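Local coordinates for CurF (Lyngbya majuscula, PDB 2Q35), which catalyses a decarboxylation in polyketide chain beta-branching, as the crotonase-family ECH2 domain of the CurF polypeptide, at the interface of chains A and B. Residues are numbered along the deposited sequence; one frame, centred on the assembly and turned at random. Chains: chain A/B, CurF.

The interface of chains A and B. Residues chain A 128, 155-156; chain B 92, 114, 192, 199-200, 203-204, 207.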
loop_
_atom_site.group_PDB
_atom_site.type_symbol
_atom_site.label_atom_id
_atom_site.label_comp_id
_atom_site.label_asym_id
_atom_site.label_seq_id
_atom_site.Cartn_x
_atom_site.Cartn_y
_atom_site.Cartn_z
ATOM N N MET A 128 12.636 15.562 -12.263
ATOM C CA MET A 128 11.702 16.451 -12.953
ATOM C C MET A 128 11.921 17.934 -12.640
ATOM O O MET A 128 11.427 18.807 -13.368
ATOM C CB MET A 128 10.250 16.037 -12.698
ATOM C CG MET A 128 9.869 14.694 -13.375
ATOM S SD MET A 128 9.625 14.883 -15.151
ATOM C CE MET A 128 7.942 15.486 -15.195
ATOM N N ILE A 155 7.743 12.415 -7.462
ATOM C CA ILE A 155 8.288 12.217 -8.821
ATOM C C ILE A 155 7.833 13.350 -9.755
ATOM O O ILE A 155 8.642 13.955 -10.461
ATOM C CB ILE A 155 7.893 10.829 -9.383
ATOM C CG1 ILE A 155 8.528 9.729 -8.529
ATOM C CG2 ILE A 155 8.357 10.659 -10.830
ATOM C CD1 ILE A 155 8.070 8.311 -8.888
ATOM N N TYR A 156 6.541 13.679 -9.748
ATOM C CA TYR A 156 6.077 14.764 -10.621
ATOM C C TYR A 156 6.659 16.132 -10.319
ATOM O O TYR A 156 6.948 16.889 -11.257
ATOM C CB TYR A 156 4.558 14.893 -10.590
ATOM C CG TYR A 156 3.783 14.047 -11.572
ATOM C CD1 TYR A 156 3.555 14.499 -12.877
ATOM C CD2 TYR A 156 3.222 12.835 -11.182
ATOM C CE1 TYR A 156 2.789 13.734 -13.803
ATOM C CE2 TYR A 156 2.451 12.074 -12.079
ATOM C CZ TYR A 156 2.240 12.534 -13.384
ATOM O OH TYR A 156 1.488 11.822 -14.286
ATOM N N PRO B 92 -1.463 15.440 -16.727
ATOM C CA PRO B 92 -1.934 15.159 -15.358
ATOM C C PRO B 92 -3.219 15.900 -14.976
ATOM O O PRO B 92 -3.430 17.065 -15.368
ATOM C CB PRO B 92 -0.795 15.675 -14.461
ATOM C CG PRO B 92 0.306 16.071 -15.330
ATOM C CD PRO B 92 -0.079 15.943 -16.779
ATOM N N PHE B 114 -4.056 12.959 -9.177
ATOM C CA PHE B 114 -3.997 13.485 -7.808
ATOM C C PHE B 114 -5.416 13.798 -7.359
ATOM O O PHE B 114 -6.280 14.096 -8.189
ATOM C CB PHE B 114 -3.201 14.776 -7.812
ATOM C CG PHE B 114 -1.758 14.583 -8.189
ATOM C CD1 PHE B 114 -1.357 14.703 -9.520
ATOM C CD2 PHE B 114 -0.810 14.271 -7.225
ATOM C CE1 PHE B 114 -0.026 14.510 -9.871
ATOM C CE2 PHE B 114 0.523 14.105 -7.564
ATOM C CZ PHE B 114 0.903 14.195 -8.887
ATOM N N ILE B 192 3.487 21.281 -10.458
ATOM C CA ILE B 192 3.608 20.256 -11.517
ATOM C C ILE B 192 3.929 20.918 -12.861
ATOM O O ILE B 192 4.785 20.414 -13.622
ATOM C CB ILE B 192 2.355 19.395 -11.584
ATOM C CG1 ILE B 192 2.231 18.562 -10.303
ATOM C CG2 ILE B 192 2.408 18.439 -12.807
ATOM C CD1 ILE B 192 0.881 17.814 -10.193
ATOM N N SER B 199 7.788 16.045 -20.925
ATOM C CA SER B 199 8.191 15.199 -19.799
ATOM C C SER B 199 6.979 14.789 -18.965
ATOM O O SER B 199 6.893 13.648 -18.483
ATOM C CB SER B 199 9.213 15.938 -18.928
ATOM O OG SER B 199 10.421 16.167 -19.644
ATOM N N LEU B 200 6.036 15.715 -18.793
ATOM C CA LEU B 200 4.796 15.394 -18.050
ATOM C C LEU B 200 4.005 14.280 -18.745
ATOM O O LEU B 200 3.546 13.335 -18.093
ATOM C CB LEU B 200 3.934 16.631 -17.865
ATOM C CG LEU B 200 4.518 17.682 -16.905
ATOM C CD1 LEU B 200 3.659 18.964 -17.033
ATOM C CD2 LEU B 200 4.535 17.167 -15.496
ATOM N N LEU B 203 5.959 10.919 -18.516
ATOM C CA LEU B 203 5.923 10.380 -17.175
ATOM C C LEU B 203 4.555 9.796 -16.869
ATOM O O LEU B 203 4.464 8.706 -16.316
ATOM C CB LEU B 203 6.261 11.494 -16.149
ATOM C CG LEU B 203 6.278 11.018 -14.695
ATOM C CD1 LEU B 203 7.333 9.948 -14.471
ATOM C CD2 LEU B 203 6.526 12.252 -13.746
ATOM N N LYS B 204 3.493 10.539 -17.189
ATOM C CA LYS B 204 2.136 10.083 -16.873
ATOM C C LYS B 204 1.845 8.767 -17.577
ATOM O O LYS B 204 1.254 7.843 -16.974
ATOM C CB LYS B 204 1.085 11.141 -17.260
ATOM C CG LYS B 204 -0.317 10.630 -17.020
ATOM C CD LYS B 204 -1.376 11.661 -17.261
ATOM C CE LYS B 204 -2.743 10.998 -17.308
ATOM N NZ LYS B 204 -3.811 11.939 -16.882
ATOM N N LEU B 207 3.759 6.042 -15.595
ATOM C CA LEU B 207 3.167 5.776 -14.285
ATOM C C LEU B 207 1.794 5.095 -14.357
ATOM O O LEU B 207 1.415 4.354 -13.441
ATOM C CB LEU B 207 3.042 7.071 -13.471
ATOM C CG LEU B 207 4.371 7.710 -13.078
ATOM C CD1 LEU B 207 4.159 9.076 -12.435
ATOM C CD2 LEU B 207 5.127 6.810 -12.116
HETATM O O HOH W 1 7.278 19.639 -12.070
#
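A:Tyr156 pushes its ring into an apolar pocket of chain B, between B:Leu203 and B:Phe114. It buries 125 Å² there, far more than any neighbour in this patch. B:Leu203 CD2 sits over the centre of one ring face, 3.9 Å from the centroid, as a CH-pi contact. B:Leu203 has CG anti to the backbone N (chi1 -179°), which points its methyls across at chain A. The opposite face takes the rim of B:Phe114 edge-on, the planes 69° apart, with B:Phe114 CZ 3.5 Å from A:Tyr156 CD2. B:Leu207 CD1 meets A:Tyr156 CE2 from the B:Leu203 face, toward the rim (3.5 Å). B:Pro92 CG meets A:Tyr156 CE1 from the B:Phe114 face (3.7 Å), and B:Leu200 CD2 lies in plane at the edge. The phenol A:Tyr156 OH lies 3.5 Å from B:Lys204 CG. An alanine in place of A:Tyr156 would probably open a gap between B:Leu203 and B:Phe114 and leave both without their ring partner.

B:Leu203 CD2 also meets A:Ile155 CG2 and, at 3.8 Å, A:Met128 CE. The A:Met128 chain bends at chi2 and chi3, bringing its methyl against B:Leu200 and B:Leu203. No direct polar bond crosses this patch. One water links the backbone carbonyls of A:Tyr156 (O, 2.9 Å) and B:Ile192 (O, 3.0 Å).

Chain A's helix 148-157 packs on chain B's long helix 197-230, with B:Phe114, at the start of strand 114-118, closing the ring's far side. The deposited assembly is a trimer, as is common among crotonases.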